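Side-chain contacts in extracellular solute-binding protein family 1 (Alicyclobacillus acidocaldarius subsp. acidocaldarius, PDB 4OVJ), which probably binds a solute, perhaps a sugar, outside the cell and delivers it to an ABC importer in the membrane: residues A[161-166]-A[218-223]; A[151-156]-A[276-281]; A[137-142]-A[182-187]; A[193-198]-A[211-216]; A[168-171]-A[177-180]. All blocks are in the same frame, centred on the assembly; numbering follows the deposited sequence. Where two conformers were deposited one is given.

Interaction 1 (A[161-166]-A[218-223])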
# COMPACT_ATOMS: atom_id res chain seq x y z
N GLN A 161 23.25 3.40 -3.89
CA GLN A 161 24.56 4.05 -3.73
C GLN A 161 24.55 5.48 -4.25
O GLN A 161 25.14 6.38 -3.65
CB GLN A 161 25.66 3.21 -4.36
CG GLN A 161 25.97 1.93 -3.57
CD GLN A 161 26.65 2.25 -2.24
OE1 GLN A 161 27.55 3.09 -2.19
NE2 GLN A 161 26.19 1.62 -1.15
N GLN A 162 23.86 5.73 -5.36
CA GLN A 162 23.72 7.09 -5.84
C GLN A 162 22.95 7.95 -4.83
O GLN A 162 23.31 9.10 -4.59
CB GLN A 162 23.02 7.12 -7.20
CG GLN A 162 23.85 6.54 -8.34
CD GLN A 162 23.05 6.28 -9.61
OE1 GLN A 162 21.82 6.19 -9.60
NE2 GLN A 162 23.76 6.14 -10.72
N TRP A 163 21.90 7.38 -4.26
CA TRP A 163 21.12 8.04 -3.25
C TRP A 163 21.96 8.40 -2.02
O TRP A 163 21.88 9.51 -1.53
CB TRP A 163 19.92 7.16 -2.89
CG TRP A 163 18.96 7.78 -1.94
CD1 TRP A 163 18.56 7.26 -0.74
CD2 TRP A 163 18.24 9.01 -2.11
NE1 TRP A 163 17.62 8.09 -0.16
CE2 TRP A 163 17.41 9.16 -0.98
CE3 TRP A 163 18.20 9.98 -3.11
CZ2 TRP A 163 16.57 10.25 -0.82
CZ3 TRP A 163 17.35 11.06 -2.95
CH2 TRP A 163 16.56 11.20 -1.81
N ALA A 164 22.75 7.45 -1.52
CA ALA A 164 23.62 7.72 -0.37
C ALA A 164 24.57 8.88 -0.63
O ALA A 164 24.78 9.73 0.23
CB ALA A 164 24.39 6.47 0.03
N ASP A 165 25.08 8.96 -1.86
CA ASP A 165 25.95 10.09 -2.26
C ASP A 165 25.18 11.41 -2.25
O ASP A 165 25.68 12.44 -1.77
CB ASP A 165 26.54 9.83 -3.64
CG ASP A 165 27.83 10.57 -3.86
OD1 ASP A 165 28.84 10.20 -3.22
OD2 ASP A 165 27.84 11.52 -4.68
N ILE A 166 23.96 11.38 -2.77
CA ILE A 166 23.11 12.56 -2.77
C ILE A 166 22.80 13.01 -1.34
O ILE A 166 22.90 14.19 -1.03
CB ILE A 166 21.81 12.33 -3.58
CG1 ILE A 166 22.14 12.23 -5.08
CG2 ILE A 166 20.82 13.43 -3.30
CD1 ILE A 166 21.11 11.48 -5.90
N LEU A 218 21.04 -3.51 6.69
CA LEU A 218 21.40 -2.87 7.95
C LEU A 218 22.68 -2.03 7.83
O LEU A 218 22.77 -0.94 8.39
CB LEU A 218 21.55 -3.92 9.05
CG LEU A 218 20.29 -4.68 9.45
CD1 LEU A 218 20.69 -5.79 10.39
CD2 LEU A 218 19.23 -3.79 10.08
N ASN A 219 23.66 -2.55 7.09
CA ASN A 219 24.92 -1.83 6.88
C ASN A 219 24.75 -0.57 6.09
O ASN A 219 25.45 0.42 6.35
CB ASN A 219 25.95 -2.71 6.19
CG ASN A 219 26.69 -3.61 7.16
OD1 ASN A 219 26.83 -3.27 8.33
ND2 ASN A 219 27.17 -4.75 6.68
N TYR A 220 23.84 -0.60 5.12
CA TYR A 220 23.56 0.58 4.32
C TYR A 220 23.15 1.74 5.21
O TYR A 220 23.72 2.82 5.15
CB TYR A 220 22.46 0.30 3.30
CG TYR A 220 22.08 1.49 2.46
CD1 TYR A 220 22.84 1.86 1.37
CD2 TYR A 220 20.95 2.26 2.77
CE1 TYR A 220 22.51 2.96 0.61
CE2 TYR A 220 20.61 3.36 2.00
CZ TYR A 220 21.39 3.70 0.92
OH TYR A 220 21.07 4.78 0.14
N TRP A 221 22.17 1.49 6.08
CA TRP A 221 21.69 2.54 6.98
C TRP A 221 22.71 2.87 8.07
O TRP A 221 22.85 4.04 8.43
CB TRP A 221 20.34 2.17 7.59
CG TRP A 221 19.28 2.06 6.54
CD1 TRP A 221 18.83 0.92 5.95
CD2 TRP A 221 18.58 3.14 5.91
NE1 TRP A 221 17.88 1.22 5.00
CE2 TRP A 221 17.70 2.57 4.97
CE3 TRP A 221 18.60 4.53 6.07
CZ2 TRP A 221 16.86 3.35 4.18
CZ3 TRP A 221 17.76 5.30 5.28
CH2 TRP A 221 16.90 4.71 4.36
N ALA A 222 23.43 1.86 8.56
CA ALA A 222 24.47 2.11 9.56
C ALA A 222 25.54 3.07 9.03
O ALA A 222 25.99 3.94 9.76
CB ALA A 222 25.09 0.81 10.03
N ASN A 223 25.90 2.92 7.76
CA ASN A 223 26.89 3.83 7.17
C ASN A 223 26.35 5.26 7.10
O ASN A 223 27.08 6.21 7.40
CB ASN A 223 27.36 3.32 5.82
CG ASN A 223 28.31 2.13 5.93
OD1 ASN A 223 28.95 1.91 6.96
ND2 ASN A 223 28.40 1.37 4.87
O HOH W 1 27.05 1.99 2.00
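Helices 160-174 and 211-226 run nearly parallel in one lobe of this periplasmic-binding-protein fold. Around residues 161-166 and 218-223 their axes lie 14° apart and 11.6 Å from each other, and the closest pair of CA atoms, Ala164 and Tyr220, is still 8.5 Å apart. A gap of that width is bridged chiefly by one large side chain, Tyr220. Its ring stands off its own helix with CG anti to the backbone N (chi1 178°), which carries the phenol across to the facing helix. There OH lies beside Ala164, 3.7 Å from its CB, while the Ala164 methyl also meets the ring flank, 4.0 Å from CE1. The indole of Trp163 also approaches the hydroxyl, crossing the phenol at about a right angle; Tyr220 OH sits at the edge of that indole, 3.6 Å from Trp163 CD1. None of these neighbours satisfies the hydroxyl, which is hydrogen-bonded instead to the backbone O of Trp160, a turn earlier, whose ring also meets Tyr220 edge-to-face. The NE1 of Trp163 is turned to another partner, Glu179 OE1, so both buried polar ends are paired although the two segments share no direct hydrogen bond. Toward the surface, Gln161 bends at chi2 and brings its amide to the edge of the Tyr220 ring, the two planes 82° apart. Its NE2 and Asn223 ND2 both donate to one water, at 3.3 Å from Gln161 NE2 and 3.2 Å from Asn223 ND2.

Interaction 2 (A[151-156]-A[276-281]); sequences AGYHGQ and ALALPP
A single methyl group, that of Ala278, carries most of this contact, and both atoms it meets are oxygens: Tyr153 OH and the backbone O of Gly155, each 3.4 Å from Ala278 CB. The residues come from the segment 151-156, which begins within the Schellman motif that ends helix 145-149, Gly152 being its C-prime residue, and from strand 275-278 as it leaves the mixed sheet of the binding-protein fold. No direct hydrogen bond joins the two segments. The loop instead ties up its own polar groups before it reaches the strand. The Tyr153 ring swings away from its backbone N (chi1 180°) and lies beneath the turn, with Gly155 N 3.4 Å above one face and offset toward the rim. The phenol thereby reaches Gln156, and Tyr153 OH donates to Gln156 O at 2.7 Å, coming from above the carbonyl plane, 36° out of it. This bond fixes the hydroxyl while the oxygen rests against the Ala278 methyl. Gly155 has a positive phi of 104°, where a CB would press on the carbonyl O of His154; its CA comes within 5.1 Å of Ala278 CA. Deeper in the lobe, the Tyr153 ring meets Trp163 and Tyr143 edge-to-face, which places the ring between helix 160-174 and strand 128-144. Beyond Ala278 the strand gives way to a loop, and a water takes over the link there: it donates to Gly155 O at 2.8 Å and accepts from Leu279 N at 2.9 Å.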
# COMPACT_ATOMS: atom_id res chain seq x y z
N ALA A 151 21.88 19.84 -3.88
CA ALA A 151 22.75 18.76 -4.33
C ALA A 151 22.53 18.42 -5.80
O ALA A 151 23.05 17.43 -6.28
CB ALA A 151 22.54 17.52 -3.47
N GLY A 152 21.75 19.24 -6.50
CA GLY A 152 21.43 18.98 -7.89
C GLY A 152 20.56 17.76 -8.12
O GLY A 152 20.62 17.13 -9.18
N TYR A 153 19.75 17.42 -7.11
CA TYR A 153 18.81 16.31 -7.20
C TYR A 153 17.39 16.83 -7.42
O TYR A 153 16.89 17.63 -6.63
CB TYR A 153 18.84 15.45 -5.94
CG TYR A 153 17.86 14.31 -6.06
CD1 TYR A 153 18.12 13.25 -6.90
CD2 TYR A 153 16.65 14.32 -5.38
CE1 TYR A 153 17.22 12.21 -7.04
CE2 TYR A 153 15.74 13.30 -5.51
CZ TYR A 153 16.04 12.24 -6.36
OH TYR A 153 15.15 11.21 -6.51
N HIS A 154 16.73 16.35 -8.48
CA HIS A 154 15.44 16.87 -8.89
C HIS A 154 14.37 15.79 -9.08
O HIS A 154 13.40 15.99 -9.81
CB HIS A 154 15.61 17.68 -10.18
CG HIS A 154 16.63 18.76 -10.06
ND1 HIS A 154 17.68 18.90 -10.94
CD2 HIS A 154 16.80 19.73 -9.13
CE1 HIS A 154 18.42 19.93 -10.58
NE2 HIS A 154 17.92 20.45 -9.48
N GLY A 155 14.56 14.64 -8.42
CA GLY A 155 13.52 13.64 -8.31
C GLY A 155 13.63 12.41 -9.18
O GLY A 155 12.75 11.55 -9.14
N GLN A 156 14.71 12.30 -9.95
CA GLN A 156 14.91 11.13 -10.80
C GLN A 156 15.14 9.90 -9.94
O GLN A 156 15.67 10.00 -8.82
CB GLN A 156 16.09 11.35 -11.77
CG GLN A 156 17.48 11.21 -11.18
CD GLN A 156 18.08 12.49 -10.60
OE1 GLN A 156 17.40 13.54 -10.42
NE2 GLN A 156 19.35 12.41 -10.28
N ALA A 276 8.21 17.09 -2.79
CA ALA A 276 8.11 16.39 -4.06
C ALA A 276 8.32 14.90 -3.81
O ALA A 276 8.71 14.49 -2.71
CB ALA A 276 9.14 16.91 -5.05
N LEU A 277 8.03 14.12 -4.83
CA LEU A 277 8.01 12.68 -4.77
C LEU A 277 8.91 12.04 -5.81
O LEU A 277 8.95 12.45 -6.97
CB LEU A 277 6.59 12.18 -4.96
CG LEU A 277 5.52 12.79 -4.05
CD1 LEU A 277 4.13 12.30 -4.43
CD2 LEU A 277 5.82 12.41 -2.62
N ALA A 278 9.64 11.02 -5.38
CA ALA A 278 10.44 10.19 -6.26
C ALA A 278 10.10 8.74 -6.01
O ALA A 278 9.67 8.37 -4.91
CB ALA A 278 11.91 10.41 -6.04
N LEU A 279 10.29 7.89 -7.02
CA LEU A 279 10.23 6.46 -6.76
C LEU A 279 11.42 6.06 -5.89
O LEU A 279 12.49 6.67 -5.97
CB LEU A 279 10.25 5.66 -8.07
CG LEU A 279 9.04 5.89 -8.97
CD1 LEU A 279 9.24 5.15 -10.28
CD2 LEU A 279 7.74 5.47 -8.28
N PRO A 280 11.26 5.02 -5.06
CA PRO A 280 12.35 4.65 -4.17
C PRO A 280 13.56 4.07 -4.90
O PRO A 280 13.45 3.61 -6.05
CB PRO A 280 11.73 3.64 -3.20
CG PRO A 280 10.37 3.37 -3.69
CD PRO A 280 10.05 4.21 -4.89
N PRO A 281 14.74 4.11 -4.26
CA PRO A 281 15.95 3.76 -4.98
C PRO A 281 16.02 2.32 -5.42
O PRO A 281 15.38 1.45 -4.84
CB PRO A 281 17.06 4.06 -3.98
CG PRO A 281 16.49 5.07 -3.08
CD PRO A 281 15.05 4.68 -2.94
O HOH W 2 11.51 9.04 -9.36

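Interaction 3 (A[137-142]-A[182-187]); sequences NNYAVI and DESWQT. With SO4 (sulfate ion), chain B.
The phenol of Tyr139 crosses the side chains of Gln186 and Thr187 at about a right angle, bringing strand 128-144 of the binding-protein fold up to the N-terminus of helix 185-194. Its ring plane is only 18° from that of the Gln186 amide, but the touch is made by the Gln186 methylene: Tyr139 OH comes 3.0 Å from Gln186 CB, a tight approach. Thr187 CG2 lies obliquely to the ring, 3.9 Å from Tyr139 CE1. The helix start is a capping box formed by Ser184 and Thr187. Thr187 N donates to Ser184 OG at 3.1 Å in a nearly straight bond (166°), and Ser184 N returns a bond to Thr187 OG1. That hydroxyl in turn donates to Asp182 O, and Tyr217 OH bonds it from helix 211-226. A sulfate ion, probably from the crystallisation liquor, rests by this helix start, where the helix dipole would probably favour an anion. Trp260, whose ring stacks on Tyr139, also bonds the sulfate through NE1. One sulfate oxygen, O4, lies in plane at the Tyr139 ring edge and accepts from Tyr139 OH at 2.8 Å, while Ser184 OG is 2.9 Å from the same O4.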
# COMPACT_ATOMS: atom_id res chain seq x y z
N ASN A 137 -1.75 2.05 -2.83
CA ASN A 137 -0.69 2.77 -2.16
C ASN A 137 0.65 2.17 -2.60
O ASN A 137 0.71 1.02 -3.02
CB ASN A 137 -0.86 2.66 -0.65
CG ASN A 137 -0.28 3.83 0.13
OD1 ASN A 137 0.42 4.71 -0.39
ND2 ASN A 137 -0.59 3.84 1.42
N ASN A 138 1.71 2.94 -2.49
CA ASN A 138 3.04 2.40 -2.70
C ASN A 138 4.09 3.29 -2.04
O ASN A 138 3.79 4.41 -1.64
CB ASN A 138 3.33 2.23 -4.19
CG ASN A 138 3.22 3.52 -4.97
OD1 ASN A 138 2.17 3.82 -5.54
ND2 ASN A 138 4.31 4.29 -5.02
N TYR A 139 5.30 2.77 -1.92
CA TYR A 139 6.39 3.54 -1.36
C TYR A 139 6.83 4.67 -2.29
O TYR A 139 6.77 4.55 -3.52
CB TYR A 139 7.58 2.63 -1.08
CG TYR A 139 7.48 1.88 0.23
CD1 TYR A 139 7.36 2.57 1.43
CD2 TYR A 139 7.55 0.49 0.28
CE1 TYR A 139 7.28 1.91 2.64
CE2 TYR A 139 7.48 -0.18 1.49
CZ TYR A 139 7.35 0.54 2.67
OH TYR A 139 7.26 -0.11 3.87
N ALA A 140 7.28 5.75 -1.68
CA ALA A 140 7.89 6.87 -2.39
C ALA A 140 8.92 7.49 -1.48
O ALA A 140 8.86 7.33 -0.26
CB ALA A 140 6.83 7.90 -2.72
N VAL A 141 9.87 8.19 -2.08
CA VAL A 141 10.70 9.14 -1.35
C VAL A 141 10.00 10.48 -1.41
O VAL A 141 9.72 11.00 -2.49
CB VAL A 141 12.10 9.23 -1.96
CG1 VAL A 141 12.90 10.33 -1.28
CG2 VAL A 141 12.82 7.90 -1.86
N ILE A 142 9.67 11.00 -0.24
CA ILE A 142 9.05 12.31 -0.08
C ILE A 142 10.16 13.23 0.38
O ILE A 142 10.77 13.01 1.43
CB ILE A 142 7.90 12.29 0.94
CG1 ILE A 142 6.92 11.15 0.62
CG2 ILE A 142 7.20 13.64 0.94
CD1 ILE A 142 5.73 11.05 1.55
N ASP A 182 14.99 5.18 7.65
CA ASP A 182 13.73 4.57 7.23
C ASP A 182 13.82 3.05 7.19
O ASP A 182 13.50 2.40 6.19
CB ASP A 182 13.30 5.17 5.89
CG ASP A 182 12.83 6.59 6.04
OD1 ASP A 182 12.02 6.84 6.95
OD2 ASP A 182 13.26 7.48 5.26
N GLU A 183 14.25 2.50 8.31
CA GLU A 183 14.30 1.06 8.49
C GLU A 183 13.05 0.56 9.19
O GLU A 183 12.70 1.00 10.29
CB GLU A 183 15.52 0.65 9.29
CG GLU A 183 16.83 0.83 8.53
CD GLU A 183 18.03 0.65 9.43
OE1 GLU A 183 18.46 1.64 10.07
OE2 GLU A 183 18.55 -0.49 9.51
N SER A 184 12.42 -0.40 8.55
CA SER A 184 11.22 -1.05 9.06
C SER A 184 11.12 -2.37 8.35
O SER A 184 11.77 -2.59 7.31
CB SER A 184 9.97 -0.22 8.77
OG SER A 184 9.67 -0.19 7.38
N TRP A 185 10.29 -3.24 8.88
CA TRP A 185 10.07 -4.55 8.28
C TRP A 185 9.62 -4.41 6.83
O TRP A 185 10.11 -5.13 5.95
CB TRP A 185 9.04 -5.28 9.11
CG TRP A 185 8.68 -6.68 8.78
CD1 TRP A 185 7.42 -7.17 8.67
CD2 TRP A 185 9.56 -7.81 8.62
NE1 TRP A 185 7.44 -8.51 8.43
CE2 TRP A 185 8.74 -8.94 8.40
CE3 TRP A 185 10.94 -7.98 8.63
CZ2 TRP A 185 9.26 -10.23 8.18
CZ3 TRP A 185 11.46 -9.25 8.44
CH2 TRP A 185 10.62 -10.36 8.21
N GLN A 186 8.71 -3.48 6.55
CA GLN A 186 8.23 -3.36 5.19
C GLN A 186 9.22 -2.67 4.25
O GLN A 186 9.29 -3.02 3.07
CB GLN A 186 6.82 -2.74 5.14
CG GLN A 186 5.74 -3.60 5.83
CD GLN A 186 5.59 -5.00 5.25
OE1 GLN A 186 5.86 -5.23 4.07
NE2 GLN A 186 5.15 -5.94 6.07
N THR A 187 10.04 -1.72 4.72
CA THR A 187 11.08 -1.22 3.80
C THR A 187 12.16 -2.29 3.58
O THR A 187 12.75 -2.35 2.50
CB THR A 187 11.75 0.10 4.20
OG1 THR A 187 12.50 -0.05 5.41
CG2 THR A 187 10.73 1.21 4.32
S SO4 B . 6.34 1.20 7.11
O1 SO4 B . 6.80 0.63 8.39
O2 SO4 B . 5.31 0.32 6.48
O3 SO4 B . 5.71 2.51 7.36
O4 SO4 B . 7.50 1.37 6.22

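Interaction 4 (A[193-198]-A[211-216]); sequences RQHGQH and ESTLVS
Gln197 reaches across to Thr213 along an extended chain. From CB, its CG lies anti to the carbonyl carbon (chi1 -66°); with CD placed opposite CA (chi2 171°) the chain runs extended, and it passes the threonine in the opposite direction. CD comes first, 3.3 Å from Thr213 OG1. At the tip, OE1 accepts the Thr213 hydroxyl at 2.6 Å from OG1, a short bond made from above the carbonyl plane, 39° out of it. The other tip atom, Gln197 NE2, is 3.5 Å from Thr213 OG1. The same OE1 packs against the carbon behind that hydroxyl, 3.3 Å from Thr213 CB. It has a second donor in Thr210 N, while Thr213 OG1 is also bonded to Thr210 OG1, so the glutamine carbonyl and the hydroxyl are gripped together at the first turn of helix 211-226. On the facing side, helix 185-194 ends in a Schellman motif in which Gly196, with positive phi, is the C-prime residue and Gly196 N bonds Arg193 O; the turn delivers Gln197 to its partner within this lobe of the binding-protein fold. His195, the first residue to leave the helix, lies alongside the other branch of the threonine: His195 CB is 4.0 Å from Thr213 CG2. Its ring stacks on Trp191, whose backbone O is bonded to His195 ND1. One turn along helix 211-226, Ser216 OG turns back to its own helix and donates to Thr213 O at 3.0 Å, while Trp191 NE1 also bonds Ser216 OG.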
# COMPACT_ATOMS: atom_id res chain seq x y z
N ARG A 193 13.06 -7.94 -1.82
CA ARG A 193 12.51 -8.21 -3.16
C ARG A 193 13.51 -7.81 -4.26
O ARG A 193 13.64 -8.51 -5.26
CB ARG A 193 11.18 -7.50 -3.35
CG ARG A 193 10.01 -8.19 -2.64
CD ARG A 193 8.81 -7.27 -2.52
NE ARG A 193 8.41 -6.66 -3.80
CZ ARG A 193 7.49 -7.12 -4.66
NH1 ARG A 193 6.83 -8.25 -4.44
NH2 ARG A 193 7.24 -6.44 -5.77
N GLN A 194 14.24 -6.72 -4.04
CA GLN A 194 15.29 -6.32 -4.99
C GLN A 194 16.40 -7.35 -5.12
O GLN A 194 17.08 -7.42 -6.14
CB GLN A 194 15.91 -5.00 -4.60
CG GLN A 194 14.96 -3.84 -4.57
CD GLN A 194 15.63 -2.58 -4.09
OE1 GLN A 194 16.37 -2.60 -3.10
NE2 GLN A 194 15.43 -1.50 -4.82
N HIS A 195 16.61 -8.13 -4.06
CA HIS A 195 17.62 -9.17 -4.03
C HIS A 195 17.07 -10.55 -4.38
O HIS A 195 17.72 -11.55 -4.10
CB HIS A 195 18.31 -9.16 -2.67
CG HIS A 195 19.16 -7.95 -2.47
ND1 HIS A 195 18.63 -6.72 -2.17
CD2 HIS A 195 20.49 -7.77 -2.63
CE1 HIS A 195 19.61 -5.83 -2.11
NE2 HIS A 195 20.75 -6.45 -2.38
N GLY A 196 15.91 -10.58 -5.02
CA GLY A 196 15.31 -11.83 -5.48
C GLY A 196 14.75 -12.67 -4.36
O GLY A 196 14.53 -13.87 -4.52
N GLN A 197 14.50 -12.03 -3.23
CA GLN A 197 14.04 -12.70 -2.01
C GLN A 197 12.75 -12.04 -1.52
O GLN A 197 12.17 -11.17 -2.20
CB GLN A 197 15.17 -12.68 -0.99
CG GLN A 197 16.35 -13.54 -1.45
CD GLN A 197 17.59 -13.41 -0.61
OE1 GLN A 197 17.60 -12.81 0.45
NE2 GLN A 197 18.68 -14.00 -1.10
N HIS A 198 12.26 -12.47 -0.36
CA HIS A 198 10.98 -12.00 0.17
C HIS A 198 11.02 -12.05 1.67
O HIS A 198 11.80 -12.81 2.23
CB HIS A 198 9.83 -12.90 -0.32
CG HIS A 198 9.77 -13.01 -1.81
ND1 HIS A 198 10.42 -13.99 -2.52
CD2 HIS A 198 9.17 -12.22 -2.73
CE1 HIS A 198 10.21 -13.82 -3.81
NE2 HIS A 198 9.46 -12.74 -3.97
N GLU A 211 20.60 -14.17 5.53
CA GLU A 211 21.26 -13.26 6.45
C GLU A 211 22.01 -12.15 5.73
O GLU A 211 21.96 -10.99 6.15
CB GLU A 211 22.21 -14.04 7.35
CG GLU A 211 22.77 -13.23 8.50
CD GLU A 211 23.64 -14.08 9.39
OE1 GLU A 211 23.12 -15.07 9.95
OE2 GLU A 211 24.84 -13.77 9.52
N SER A 212 22.70 -12.51 4.65
CA SER A 212 23.46 -11.57 3.85
C SER A 212 22.61 -10.39 3.38
O SER A 212 23.03 -9.24 3.44
CB SER A 212 24.02 -12.31 2.64
OG SER A 212 24.97 -11.52 2.00
N THR A 213 21.42 -10.70 2.91
CA THR A 213 20.49 -9.68 2.41
C THR A 213 20.09 -8.69 3.52
O THR A 213 20.05 -7.48 3.31
CB THR A 213 19.25 -10.36 1.86
OG1 THR A 213 19.65 -11.23 0.80
CG2 THR A 213 18.23 -9.33 1.37
N LEU A 214 19.82 -9.22 4.71
CA LEU A 214 19.46 -8.36 5.83
C LEU A 214 20.66 -7.56 6.32
O LEU A 214 20.55 -6.38 6.60
CB LEU A 214 18.85 -9.16 6.97
CG LEU A 214 18.48 -8.42 8.25
CD1 LEU A 214 17.61 -7.21 7.94
CD2 LEU A 214 17.77 -9.39 9.18
N VAL A 215 21.83 -8.20 6.42
CA VAL A 215 23.02 -7.49 6.87
C VAL A 215 23.40 -6.35 5.91
O VAL A 215 23.81 -5.28 6.36
CB VAL A 215 24.21 -8.44 7.10
CG1 VAL A 215 25.49 -7.67 7.39
CG2 VAL A 215 23.90 -9.36 8.27
N SER A 216 23.25 -6.56 4.61
CA SER A 216 23.60 -5.50 3.65
C SER A 216 22.65 -4.30 3.81
O SER A 216 23.07 -3.14 3.73
CB SER A 216 23.65 -6.02 2.21
OG SER A 216 22.37 -6.41 1.75

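Interaction 5 (A[168-171]-A[177-180]); sequences EKVH and WAEN
His171 ND1 is hydrogen-bonded to the backbone O of Lys176, and that bond sets the imidazole beside the chain where it returns from helix 160-174. The returning residues, 177-180, form part of the helix-to-loop connection in one lobe of the binding-protein fold, folding back against the helix they have just left. Trp177 N lies at the edge of the His171 ring, near its plane, 4.5 Å from His171 ND1. The indole of Trp177 itself leads the other way, toward Pro232 and Lys253. The closest approach belongs to Ala178, whose CA comes 5.3 Å from His171 CA and whose methyl points toward the helix. It fits beside Val170, 4.0 Å from both Val170 CB and Val170 CG1, and also lies 4.2 Å from His171 N. Leu167, a turn earlier on the helix, touches the same alanine. The returning chain is held by backbone bonds to other parts of the lobe, Ala178 with Val229 and Asn180 with Ala256. Of the two valine branches, CG1 stands anti to the backbone N (chi1 175°), and this is the methyl that meets Ala178 CB.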
# COMPACT_ATOMS: atom_id res chain seq x y z
N GLU A 168 24.54 12.49 1.34
CA GLU A 168 25.76 13.09 1.90
C GLU A 168 25.92 14.54 1.45
O GLU A 168 26.25 15.41 2.26
CB GLU A 168 26.99 12.26 1.55
CG GLU A 168 27.04 10.93 2.30
CD GLU A 168 28.18 10.02 1.86
OE1 GLU A 168 29.36 10.39 2.02
OE2 GLU A 168 27.89 8.91 1.35
N LYS A 169 25.66 14.81 0.17
CA LYS A 169 25.78 16.16 -0.38
C LYS A 169 24.75 17.12 0.21
O LYS A 169 25.07 18.26 0.54
CB LYS A 169 25.67 16.14 -1.90
CG LYS A 169 26.81 15.40 -2.59
CD LYS A 169 28.11 16.20 -2.58
CE LYS A 169 29.10 15.64 -3.60
NZ LYS A 169 30.34 16.46 -3.70
N VAL A 170 23.52 16.65 0.38
CA VAL A 170 22.47 17.47 0.99
C VAL A 170 22.85 17.82 2.43
O VAL A 170 22.77 18.97 2.84
CB VAL A 170 21.10 16.76 0.93
CG1 VAL A 170 20.05 17.58 1.66
CG2 VAL A 170 20.67 16.57 -0.52
N HIS A 171 23.26 16.81 3.19
CA HIS A 171 23.67 17.01 4.58
C HIS A 171 24.79 18.03 4.69
O HIS A 171 24.78 18.89 5.59
CB HIS A 171 24.12 15.69 5.18
CG HIS A 171 24.72 15.80 6.54
ND1 HIS A 171 24.01 16.27 7.62
CD2 HIS A 171 25.95 15.51 7.00
CE1 HIS A 171 24.78 16.26 8.69
NE2 HIS A 171 25.97 15.81 8.34
N TRP A 177 19.71 16.52 8.86
CA TRP A 177 19.61 15.15 8.36
C TRP A 177 18.98 15.20 6.99
O TRP A 177 18.00 15.91 6.80
CB TRP A 177 18.82 14.27 9.31
CG TRP A 177 19.46 14.17 10.65
CD1 TRP A 177 20.75 13.82 10.91
CD2 TRP A 177 18.84 14.39 11.93
NE1 TRP A 177 20.99 13.83 12.26
CE2 TRP A 177 19.83 14.19 12.91
CE3 TRP A 177 17.56 14.75 12.34
CZ2 TRP A 177 19.58 14.33 14.28
CZ3 TRP A 177 17.30 14.90 13.70
CH2 TRP A 177 18.30 14.69 14.65
N ALA A 178 19.55 14.47 6.04
CA ALA A 178 19.05 14.49 4.68
C ALA A 178 17.81 13.60 4.51
O ALA A 178 16.96 13.87 3.67
CB ALA A 178 20.13 14.09 3.68
N GLU A 179 17.74 12.53 5.30
CA GLU A 179 16.58 11.65 5.33
C GLU A 179 16.43 11.06 6.72
O GLU A 179 17.39 10.99 7.46
CB GLU A 179 16.75 10.50 4.31
CG GLU A 179 15.51 9.61 4.12
CD GLU A 179 15.77 8.41 3.22
OE1 GLU A 179 16.68 8.48 2.39
OE2 GLU A 179 15.04 7.40 3.31
N ASN A 180 15.22 10.62 7.04
CA ASN A 180 14.98 9.80 8.22
C ASN A 180 15.70 8.46 8.06
O ASN A 180 16.03 8.04 6.95
CB ASN A 180 13.50 9.53 8.38
CG ASN A 180 12.70 10.75 8.79
OD1 ASN A 180 13.17 11.90 8.82
ND2 ASN A 180 11.44 10.50 9.11

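All five contacts belong to one lobe, and several share elements: interactions 1 and 5 both use helix 160-174, 1 and 4 helix 211-226, and 3 and 4 opposite ends of helix 185-194. Interaction 1 is largely buried and aromatic, with water only at its rim; it passes directly into interaction 5 through Trp163 and Glu179, and into interaction 2 where Trp163 and Ile166 pack on Tyr153. Interaction 5 is mainly apolar, built on Val170 and Ala178, and lies farthest from the chain centre. Interactions 2 and 3 meet on neighbouring strands, where Val141 N bonds Ala278 O, yet interaction 3, nearest the chain centre, gathers polar groups round an anion. Interaction 4 relies on a direct hydrogen bond.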